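Local coordinates for protein alpha-glucosidase ([Eubacterium] rectale, PDB 6PNR) that hydrolyses alpha-glycosides as a glycoside hydrolase family 31 enzyme, probably a sulfoquinovosidase that releases sulfoquinovose from sulfolipid-derived glycosides, at residues E328-G333 against G337-K342; K559-E564 against H570-P575; Q590-F595 against L600-Y605. One frame throughout, in Å; residues are numbered along the deposited sequence.

The three interactions follow one another along the chain without overlap. Interaction 1 closes the helix 328-335 in the family 31 TIM-barrel domain. Its centre is about 41 Å from that of interaction 2 and about 45 Å from that of interaction 3, across the centre of the chain. Interactions 2 and 3 are neighbours, with centres about 15 Å apart. Strands 573-574 and 593-595 lie side by side in one antiparallel sheet, and Arg574 O probably accepts a hydrogen bond from Leu594 N. Interaction 2 joins the long helix 538-568, which starts in the barrel region, to an edge strand of this C-terminal sheet, and interaction 3 continues the sheet with the next hairpin.

Interaction 1 (E328-G333 against G337-K342); sequences ELYKEG and GYFATK. With SO4 (sulfate ion), chain F.
A Schellman motif closes the helix 328-335 here, with Gly337 at positive phi and Tyr338 turned back onto Gly333. Tyr338 N donates a nearly straight hydrogen bond to Gly333 O (3.0 Å, 176° at the hydrogen). Beside this cap, Phe339 packs against the last helical turn. Its CG lies beside the backbone N (chi1 -69°), and the ring points at the helix. Phe339 CZ comes to 3.4 Å from Tyr330 CD2. The ring planes are 27° apart, and the rings are displaced so that little of one covers the other. Phe339 CE2 also meets Tyr330 O at 3.5 Å, with the oxygen in the plane of the phenyl ring. Gly333 has no side chain, and Phe339 CE2 approaches to 3.7 Å from Gly333 C. Replacing Tyr330 with an alanine would probably leave one side of the Phe339 ring without its aromatic partner and open a gap beside it. Leu323 of strand 322-324 touches both rings. The phenol of Tyr338 runs along helix 365-380, where its ring meets Trp370, and its OH donates to sulfate O2 at 2.8 Å. Lys336 NZ binds the same sulfate, which probably came from the crystallisation liquor. The chemistry divides in two: a backbone bond fixes the end of the helix, and aromatic packing holds the following loop against it.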
loop_
_atom_site.group_PDB
_atom_site.type_symbol
_atom_site.label_atom_id
_atom_site.label_comp_id
_atom_site.label_asym_id
_atom_site.label_seq_id
_atom_site.Cartn_x
_atom_site.Cartn_y
_atom_site.Cartn_z
ATOM N N GLU A 328 -26.884 -31.018 -4.611
ATOM C CA GLU A 328 -27.857 -31.753 -3.807
ATOM C C GLU A 328 -27.694 -31.449 -2.320
ATOM O O GLU A 328 -28.677 -31.196 -1.616
ATOM C CB GLU A 328 -27.722 -33.258 -4.066
ATOM C CG GLU A 328 -28.312 -33.717 -5.400
ATOM C CD GLU A 328 -29.827 -33.496 -5.475
ATOM O OE1 GLU A 328 -30.559 -34.049 -4.616
ATOM O OE2 GLU A 328 -30.281 -32.753 -6.379
ATOM N N LEU A 329 -26.465 -31.483 -1.813
ATOM C CA LEU A 329 -26.286 -31.217 -0.391
ATOM C C LEU A 329 -26.615 -29.768 -0.048
ATOM O O LEU A 329 -27.115 -29.492 1.049
ATOM C CB LEU A 329 -24.866 -31.592 0.035
ATOM C CG LEU A 329 -24.617 -33.106 0.089
ATOM C CD1 LEU A 329 -23.152 -33.413 0.387
ATOM C CD2 LEU A 329 -25.534 -33.782 1.121
ATOM N N TYR A 330 -26.370 -28.826 -0.966
ATOM C CA TYR A 330 -26.823 -27.457 -0.734
ATOM C C TYR A 330 -28.332 -27.407 -0.535
ATOM O O TYR A 330 -28.831 -26.719 0.363
ATOM C CB TYR A 330 -26.423 -26.545 -1.894
ATOM C CG TYR A 330 -26.971 -25.144 -1.755
ATOM C CD1 TYR A 330 -28.224 -24.808 -2.254
ATOM C CD2 TYR A 330 -26.241 -24.159 -1.105
ATOM C CE1 TYR A 330 -28.732 -23.531 -2.103
ATOM C CE2 TYR A 330 -26.741 -22.883 -0.956
ATOM C CZ TYR A 330 -27.986 -22.572 -1.456
ATOM O OH TYR A 330 -28.473 -21.293 -1.307
ATOM N N LYS A 331 -29.079 -28.117 -1.386
ATOM C CA LYS A 331 -30.536 -28.091 -1.290
ATOM C C LYS A 331 -30.997 -28.576 0.078
ATOM O O LYS A 331 -31.844 -27.944 0.720
ATOM C CB LYS A 331 -31.135 -28.944 -2.410
ATOM C CG LYS A 331 -32.661 -28.987 -2.440
ATOM C CD LYS A 331 -33.173 -30.038 -3.439
ATOM C CE LYS A 331 -34.675 -30.300 -3.259
ATOM N NZ LYS A 331 -35.175 -31.432 -4.095
ATOM N N GLU A 332 -30.418 -29.676 0.552
ATOM C CA GLU A 332 -30.742 -30.216 1.870
ATOM C C GLU A 332 -30.342 -29.261 2.991
ATOM O O GLU A 332 -31.107 -29.053 3.942
ATOM C CB GLU A 332 -30.049 -31.565 2.044
ATOM C CG GLU A 332 -30.279 -32.215 3.394
ATOM C CD GLU A 332 -29.668 -33.602 3.488
ATOM O OE1 GLU A 332 -29.268 -34.165 2.450
ATOM O OE2 GLU A 332 -29.587 -34.131 4.610
ATOM N N GLY A 333 -29.143 -28.676 2.910
ATOM C CA GLY A 333 -28.738 -27.711 3.922
ATOM C C GLY A 333 -29.621 -26.477 3.935
ATOM O O GLY A 333 -29.921 -25.924 4.999
ATOM N N GLY A 337 -31.975 -25.251 7.145
ATOM C CA GLY A 337 -31.502 -24.017 7.757
ATOM C C GLY A 337 -30.110 -24.106 8.350
ATOM O O GLY A 337 -29.860 -23.536 9.416
ATOM N N TYR A 338 -29.189 -24.787 7.671
ATOM C CA TYR A 338 -27.861 -25.055 8.210
ATOM C C TYR A 338 -26.790 -24.104 7.690
ATOM O O TYR A 338 -25.603 -24.358 7.908
ATOM C CB TYR A 338 -27.459 -26.497 7.908
ATOM C CG TYR A 338 -28.189 -27.534 8.737
ATOM C CD1 TYR A 338 -28.962 -27.159 9.834
ATOM C CD2 TYR A 338 -28.091 -28.892 8.433
ATOM C CE1 TYR A 338 -29.627 -28.109 10.599
ATOM C CE2 TYR A 338 -28.750 -29.850 9.198
ATOM C CZ TYR A 338 -29.516 -29.448 10.276
ATOM O OH TYR A 338 -30.172 -30.382 11.034
ATOM N N PHE A 339 -27.172 -23.017 7.021
ATOM C CA PHE A 339 -26.222 -22.053 6.487
ATOM C C PHE A 339 -26.223 -20.775 7.316
ATOM O O PHE A 339 -27.254 -20.366 7.860
ATOM C CB PHE A 339 -26.543 -21.704 5.025
ATOM C CG PHE A 339 -26.300 -22.835 4.053
ATOM C CD1 PHE A 339 -25.046 -23.415 3.938
ATOM C CD2 PHE A 339 -27.319 -23.289 3.225
ATOM C CE1 PHE A 339 -24.817 -24.452 3.025
ATOM C CE2 PHE A 339 -27.103 -24.317 2.324
ATOM C CZ PHE A 339 -25.847 -24.900 2.222
ATOM N N ALA A 340 -25.061 -20.132 7.387
ATOM C CA ALA A 340 -24.995 -18.774 7.919
ATOM C C ALA A 340 -25.889 -17.836 7.109
ATOM O O ALA A 340 -26.025 -17.970 5.890
ATOM C CB ALA A 340 -23.556 -18.267 7.898
ATOM N N THR A 341 -26.482 -16.860 7.794
ATOM C CA THR A 341 -27.509 -16.007 7.209
ATOM C C THR A 341 -27.118 -14.540 7.301
ATOM O O THR A 341 -26.240 -14.152 8.073
ATOM C CB THR A 341 -28.861 -16.209 7.909
ATOM O OG1 THR A 341 -28.690 -16.067 9.326
ATOM C CG2 THR A 341 -29.408 -17.590 7.613
ATOM N N LYS A 342 -27.787 -13.717 6.501
ATOM C CA LYS A 342 -27.568 -12.283 6.558
ATOM C C LYS A 342 -28.511 -11.647 7.579
ATOM O O LYS A 342 -29.383 -12.304 8.151
ATOM C CB LYS A 342 -27.771 -11.651 5.182
ATOM C CG LYS A 342 -27.122 -12.404 4.042
ATOM C CD LYS A 342 -27.298 -11.652 2.748
ATOM C CE LYS A 342 -26.281 -10.527 2.621
ATOM N NZ LYS A 342 -25.132 -10.929 1.742
HETATM S S SO4 F . -30.328 -34.130 10.260
HETATM O O1 SO4 F . -28.998 -33.934 10.834
HETATM O O2 SO4 F . -30.951 -32.832 10.007
HETATM O O3 SO4 F . -30.209 -34.864 8.999
HETATM O O4 SO4 F . -31.164 -34.889 11.192
#

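Interaction 2 (K559-E564 against H570-P575); sequences KTLVEE and HPVQRP
Glu564 reaches His570 and Arg574 with its CG anti to the backbone N (chi1 -171°) and the rest of the chain extended. Arg574 is also extended from CG to NE, which carries its guanidinium up to the carboxylate. The two groups meet almost perpendicularly, with planes 88° apart. Arg574 NH2 makes a salt bridge to Glu564 OE1 at 2.9 Å. The oxygen lies in the guanidinium plane but is approached from above the carboxylate, 68° out of its plane. Glu564 OE2 takes a second bond, from His570 ND1 at 2.6 Å, on its anti side and close to the imidazole plane. Each carboxylate oxygen thus has its own donor. His570 CB covers one face of the Arg574 guanidinium, nearer its edge than its centre.

The contact spans the turn from the end of helix 538-568 into strand 573-574, an edge strand of the C-terminal antiparallel sheet. Arg574 also holds the turn itself. Its NE donates to Pro571 O at 2.8 Å, almost straight on to the carbonyl. Water 1 links the two segments: it accepts from Arg574 NH2 at 2.9 Å and donates to Leu561 O and to His570 O.

Next to the polar group, Val572 packs on the helix with both methyls. Val572 CG1 meets Leu561 CD1 at 4.1 Å, the side chains crossing at about a right angle. Val572 CG2 meets Val562 CG2 at 4.2 Å. Farther out, His570 NE2 is hydrogen-bonded to Glu222, and Arg574 NH1 to His579. With a carboxylate at each nitrogen, His570 may be biased toward its protonated form.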
loop_
_atom_site.group_PDB
_atom_site.type_symbol
_atom_site.label_atom_id
_atom_site.label_comp_id
_atom_site.label_asym_id
_atom_site.label_seq_id
_atom_site.Cartn_x
_atom_site.Cartn_y
_atom_site.Cartn_z
ATOM N N LYS A 559 9.291 -42.774 10.024
ATOM C CA LYS A 559 8.295 -43.259 10.976
ATOM C C LYS A 559 8.683 -42.927 12.412
ATOM O O LYS A 559 7.820 -42.572 13.222
ATOM C CB LYS A 559 8.115 -44.769 10.830
ATOM C CG LYS A 559 7.128 -45.229 9.780
ATOM C CD LYS A 559 7.313 -46.740 9.544
ATOM C CE LYS A 559 6.355 -47.268 8.499
ATOM N NZ LYS A 559 6.716 -48.657 8.087
ATOM N N THR A 560 9.975 -43.058 12.764
ATOM C CA THR A 560 10.365 -42.716 14.129
ATOM C C THR A 560 10.201 -41.220 14.390
ATOM O O THR A 560 9.936 -40.819 15.530
ATOM C CB THR A 560 11.807 -43.159 14.435
ATOM O OG1 THR A 560 12.739 -42.363 13.699
ATOM C CG2 THR A 560 12.023 -44.636 14.086
ATOM N N LEU A 561 10.334 -40.387 13.348
ATOM C CA LEU A 561 10.129 -38.950 13.517
ATOM C C LEU A 561 8.656 -38.622 13.706
ATOM O O LEU A 561 8.300 -37.789 14.551
ATOM C CB LEU A 561 10.676 -38.181 12.314
ATOM C CG LEU A 561 12.128 -38.416 11.908
ATOM C CD1 LEU A 561 12.551 -37.380 10.894
ATOM C CD2 LEU A 561 13.061 -38.386 13.123
ATOM N N VAL A 562 7.786 -39.245 12.913
ATOM C CA VAL A 562 6.354 -39.008 13.082
ATOM C C VAL A 562 5.900 -39.513 14.447
ATOM O O VAL A 562 5.081 -38.884 15.127
ATOM C CB VAL A 562 5.572 -39.662 11.929
ATOM C CG1 VAL A 562 4.084 -39.488 12.128
ATOM C CG2 VAL A 562 6.013 -39.059 10.570
ATOM N N GLU A 563 6.454 -40.641 14.888
ATOM C CA GLU A 563 6.108 -41.137 16.216
ATOM C C GLU A 563 6.625 -40.206 17.306
ATOM O O GLU A 563 5.933 -39.972 18.305
ATOM C CB GLU A 563 6.657 -42.549 16.407
ATOM C CG GLU A 563 6.268 -43.174 17.737
ATOM C CD GLU A 563 6.717 -44.617 17.845
ATOM O OE1 GLU A 563 7.847 -44.917 17.391
ATOM O OE2 GLU A 563 5.935 -45.443 18.369
ATOM N N GLU A 564 7.837 -39.671 17.134
ATOM C CA GLU A 564 8.351 -38.677 18.078
ATOM C C GLU A 564 7.458 -37.445 18.114
ATOM O O GLU A 564 7.182 -36.898 19.192
ATOM C CB GLU A 564 9.792 -38.293 17.707
ATOM C CG GLU A 564 10.507 -37.430 18.760
ATOM C CD GLU A 564 11.933 -37.034 18.366
ATOM O OE1 GLU A 564 12.445 -37.546 17.341
ATOM O OE2 GLU A 564 12.538 -36.196 19.080
ATOM N N HIS A 570 7.909 -32.677 19.009
ATOM C CA HIS A 570 9.077 -32.289 18.226
ATOM C C HIS A 570 8.719 -32.425 16.757
ATOM O O HIS A 570 8.474 -33.556 16.300
ATOM C CB HIS A 570 10.288 -33.165 18.529
ATOM C CG HIS A 570 10.606 -33.281 19.992
ATOM N ND1 HIS A 570 11.304 -34.351 20.519
ATOM C CD2 HIS A 570 10.330 -32.461 21.033
ATOM C CE1 HIS A 570 11.432 -34.188 21.825
ATOM N NE2 HIS A 570 10.856 -33.047 22.163
ATOM N N PRO A 571 8.694 -31.340 15.987
ATOM C CA PRO A 571 8.237 -31.426 14.592
ATOM C C PRO A 571 9.190 -32.250 13.739
ATOM O O PRO A 571 10.378 -32.378 14.036
ATOM C CB PRO A 571 8.204 -29.961 14.136
ATOM C CG PRO A 571 9.211 -29.250 15.024
ATOM C CD PRO A 571 9.152 -29.985 16.360
ATOM N N VAL A 572 8.650 -32.817 12.658
ATOM C CA VAL A 572 9.492 -33.576 11.736
ATOM C C VAL A 572 10.542 -32.668 11.095
ATOM O O VAL A 572 11.715 -33.039 10.978
ATOM C CB VAL A 572 8.631 -34.289 10.683
ATOM C CG1 VAL A 572 9.517 -34.975 9.662
ATOM C CG2 VAL A 572 7.706 -35.300 11.357
ATOM N N GLN A 573 10.143 -31.473 10.669
ATOM C CA GLN A 573 11.052 -30.504 10.062
ATOM C C GLN A 573 11.344 -29.446 11.115
ATOM O O GLN A 573 10.446 -28.694 11.503
ATOM C CB GLN A 573 10.442 -29.880 8.801
ATOM C CG GLN A 573 10.151 -30.915 7.710
ATOM C CD GLN A 573 9.528 -30.302 6.457
ATOM O OE1 GLN A 573 8.368 -30.557 6.142
ATOM N NE2 GLN A 573 10.306 -29.507 5.736
ATOM N N ARG A 574 12.603 -29.386 11.567
ATOM C CA ARG A 574 13.052 -28.620 12.721
ATOM C C ARG A 574 14.025 -27.528 12.313
ATOM O O ARG A 574 14.833 -27.717 11.397
ATOM C CB ARG A 574 13.751 -29.534 13.741
ATOM C CG ARG A 574 12.964 -30.786 14.022
ATOM C CD ARG A 574 13.690 -31.782 14.900
ATOM N NE ARG A 574 12.892 -33.006 15.016
ATOM C CZ ARG A 574 13.218 -34.058 15.758
ATOM N NH1 ARG A 574 14.340 -34.048 16.474
ATOM N NH2 ARG A 574 12.424 -35.125 15.778
ATOM N N PRO A 575 13.994 -26.387 12.992
ATOM C CA PRO A 575 14.991 -25.353 12.717
ATOM C C PRO A 575 16.344 -25.777 13.261
ATOM O O PRO A 575 16.444 -26.567 14.205
ATOM C CB PRO A 575 14.439 -24.127 13.453
ATOM C CG PRO A 575 13.637 -24.690 14.559
ATOM C CD PRO A 575 13.053 -25.986 14.052
HETATM O O HOH W 1 9.688 -35.318 14.945
HETATM O O HOH W 2 14.955 -36.163 18.839
#

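Interaction 3 (Q590-F595 against L600-Y605); sequences QYEYLF and LIAPVY. With SO4 (sulfate ion), chain D.
Ile601 lies over one face of the Tyr593 ring in a CH-pi contact, its CB 3.8 Å from the ring centroid. Tyr593 CG sits between the backbone N and the carbonyl carbon (chi1 61°), which folds the ring back across the hairpin onto Ile601. Phe595 CB extends this patch, 3.7 Å from Ile601 CG1. On the other face of the sheet, Leu594 CD2 meets Leu600 CD1 at 3.9 Å. Between the faces, Tyr593 and Ile601 form an antiparallel hydrogen-bonded pair. Tyr593 N donates to Ile601 O at 2.9 Å, and Ile601 N to Tyr593 O at 2.8 Å. Beyond the strands, the Tyr591 and Tyr605 rings meet obliquely, with planes at 51°. Water 3 donates to both Tyr591 O and Pro603 O there. At the polar edge, Gln590 N donates to sulfate O1 at 2.8 Å. Tyr591 N donates to sulfate O4 at 3.1 Å. Glu592 OE2 accepts from the backbone N of Tyr615, and Tyr593 OH is bonded to Phe516 O. The beta hairpin 593-601 lies between strands 573-574 and 646-649, with helix 469-481 against Tyr591, Tyr593 and Tyr605 and strand 611-616 against Glu592 and Leu600.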
loop_
_atom_site.group_PDB
_atom_site.type_symbol
_atom_site.label_atom_id
_atom_site.label_comp_id
_atom_site.label_asym_id
_atom_site.label_seq_id
_atom_site.Cartn_x
_atom_site.Cartn_y
_atom_site.Cartn_z
ATOM N N GLN A 590 16.485 -19.982 7.380
ATOM C CA GLN A 590 15.115 -20.444 7.220
ATOM C C GLN A 590 14.882 -21.263 5.956
ATOM O O GLN A 590 13.738 -21.665 5.707
ATOM C CB GLN A 590 14.135 -19.254 7.272
ATOM C CG GLN A 590 14.189 -18.319 6.072
ATOM C CD GLN A 590 13.114 -17.241 6.112
ATOM O OE1 GLN A 590 12.961 -16.528 7.104
ATOM N NE2 GLN A 590 12.352 -17.126 5.026
ATOM N N TYR A 591 15.918 -21.540 5.157
ATOM C CA TYR A 591 15.777 -22.413 3.995
ATOM C C TYR A 591 16.623 -23.681 4.117
ATOM O O TYR A 591 16.816 -24.401 3.126
ATOM C CB TYR A 591 16.094 -21.636 2.708
ATOM C CG TYR A 591 15.158 -20.445 2.502
ATOM C CD1 TYR A 591 13.784 -20.621 2.412
ATOM C CD2 TYR A 591 15.650 -19.154 2.417
ATOM C CE1 TYR A 591 12.926 -19.535 2.232
ATOM C CE2 TYR A 591 14.807 -18.067 2.225
ATOM C CZ TYR A 591 13.454 -18.263 2.130
ATOM O OH TYR A 591 12.625 -17.177 1.975
ATOM N N GLU A 592 17.121 -23.980 5.308
ATOM C CA GLU A 592 17.568 -25.319 5.666
ATOM C C GLU A 592 16.746 -25.792 6.858
ATOM O O GLU A 592 16.279 -24.979 7.661
ATOM C CB GLU A 592 19.068 -25.359 6.037
ATOM C CG GLU A 592 19.955 -24.499 5.138
ATOM C CD GLU A 592 21.427 -24.641 5.470
ATOM O OE1 GLU A 592 21.740 -25.044 6.611
ATOM O OE2 GLU A 592 22.266 -24.350 4.592
ATOM N N TYR A 593 16.578 -27.105 6.976
ATOM C CA TYR A 593 15.913 -27.685 8.136
ATOM C C TYR A 593 16.577 -28.999 8.521
ATOM O O TYR A 593 17.177 -29.677 7.683
ATOM C CB TYR A 593 14.404 -27.916 7.888
ATOM C CG TYR A 593 14.046 -28.867 6.755
ATOM C CD1 TYR A 593 13.880 -28.400 5.447
ATOM C CD2 TYR A 593 13.837 -30.219 6.994
ATOM C CE1 TYR A 593 13.529 -29.274 4.406
ATOM C CE2 TYR A 593 13.497 -31.094 5.969
ATOM C CZ TYR A 593 13.340 -30.621 4.679
ATOM O OH TYR A 593 12.997 -31.502 3.669
ATOM N N LEU A 594 16.480 -29.341 9.812
ATOM C CA LEU A 594 16.850 -30.675 10.272
ATOM C C LEU A 594 15.654 -31.595 10.066
ATOM O O LEU A 594 14.552 -31.298 10.541
ATOM C CB LEU A 594 17.283 -30.658 11.745
ATOM C CG LEU A 594 18.413 -29.673 12.079
ATOM C CD1 LEU A 594 18.738 -29.606 13.585
ATOM C CD2 LEU A 594 19.657 -30.013 11.271
ATOM N N PHE A 595 15.859 -32.677 9.317
ATOM C CA PHE A 595 14.843 -33.702 9.086
ATOM C C PHE A 595 15.026 -34.713 10.209
ATOM O O PHE A 595 15.803 -35.660 10.100
ATOM C CB PHE A 595 15.019 -34.316 7.701
ATOM C CG PHE A 595 14.012 -35.384 7.347
ATOM C CD1 PHE A 595 12.650 -35.163 7.498
ATOM C CD2 PHE A 595 14.432 -36.582 6.792
ATOM C CE1 PHE A 595 11.725 -36.136 7.139
ATOM C CE2 PHE A 595 13.515 -37.560 6.427
ATOM C CZ PHE A 595 12.158 -37.332 6.601
ATOM N N LEU A 600 20.325 -33.057 7.878
ATOM C CA LEU A 600 20.180 -31.660 7.502
ATOM C C LEU A 600 19.820 -31.604 6.027
ATOM O O LEU A 600 20.492 -32.222 5.196
ATOM C CB LEU A 600 21.452 -30.851 7.773
ATOM C CG LEU A 600 21.234 -29.342 7.593
ATOM C CD1 LEU A 600 22.066 -28.579 8.601
ATOM C CD2 LEU A 600 21.573 -28.858 6.161
ATOM N N ILE A 601 18.748 -30.884 5.711
ATOM C CA ILE A 601 18.266 -30.733 4.344
ATOM C C ILE A 601 18.337 -29.260 3.986
ATOM O O ILE A 601 17.857 -28.412 4.746
ATOM C CB ILE A 601 16.828 -31.256 4.175
ATOM C CG1 ILE A 601 16.648 -32.604 4.905
ATOM C CG2 ILE A 601 16.491 -31.359 2.683
ATOM C CD1 ILE A 601 17.582 -33.732 4.401
ATOM N N ALA A 602 18.938 -28.966 2.832
ATOM C CA ALA A 602 19.068 -27.603 2.308
ATOM C C ALA A 602 18.609 -27.617 0.858
ATOM O O ALA A 602 19.429 -27.739 -0.060
ATOM C CB ALA A 602 20.507 -27.104 2.419
ATOM N N PRO A 603 17.303 -27.513 0.610
ATOM C CA PRO A 603 16.796 -27.704 -0.758
ATOM C C PRO A 603 17.273 -26.626 -1.724
ATOM O O PRO A 603 17.333 -25.442 -1.391
ATOM C CB PRO A 603 15.272 -27.652 -0.580
ATOM C CG PRO A 603 15.059 -28.083 0.846
ATOM C CD PRO A 603 16.216 -27.457 1.597
ATOM N N VAL A 604 17.615 -27.055 -2.941
ATOM C CA VAL A 604 17.808 -26.115 -4.039
ATOM C C VAL A 604 16.463 -25.488 -4.367
ATOM O O VAL A 604 15.519 -26.186 -4.749
ATOM C CB VAL A 604 18.410 -26.813 -5.266
ATOM C CG1 VAL A 604 18.458 -25.844 -6.471
ATOM C CG2 VAL A 604 19.806 -27.362 -4.933
ATOM N N TYR A 605 16.362 -24.171 -4.204
ATOM C CA TYR A 605 15.115 -23.483 -4.484
ATOM C C TYR A 605 15.253 -22.486 -5.631
ATOM O O TYR A 605 14.402 -21.608 -5.779
ATOM C CB TYR A 605 14.580 -22.800 -3.220
ATOM C CG TYR A 605 15.481 -21.745 -2.584
ATOM C CD1 TYR A 605 15.613 -20.475 -3.148
ATOM C CD2 TYR A 605 16.166 -22.011 -1.394
ATOM C CE1 TYR A 605 16.422 -19.498 -2.561
ATOM C CE2 TYR A 605 16.975 -21.038 -0.794
ATOM C CZ TYR A 605 17.099 -19.791 -1.387
ATOM O OH TYR A 605 17.888 -18.833 -0.792
HETATM S S SO4 D . 18.889 -18.907 4.690
HETATM O O1 SO4 D . 17.897 -18.337 5.611
HETATM O O2 SO4 D . 20.239 -18.589 5.184
HETATM O O3 SO4 D . 18.738 -18.309 3.356
HETATM O O4 SO4 D . 18.731 -20.371 4.609
HETATM O O HOH W 3 18.365 -24.398 0.831
#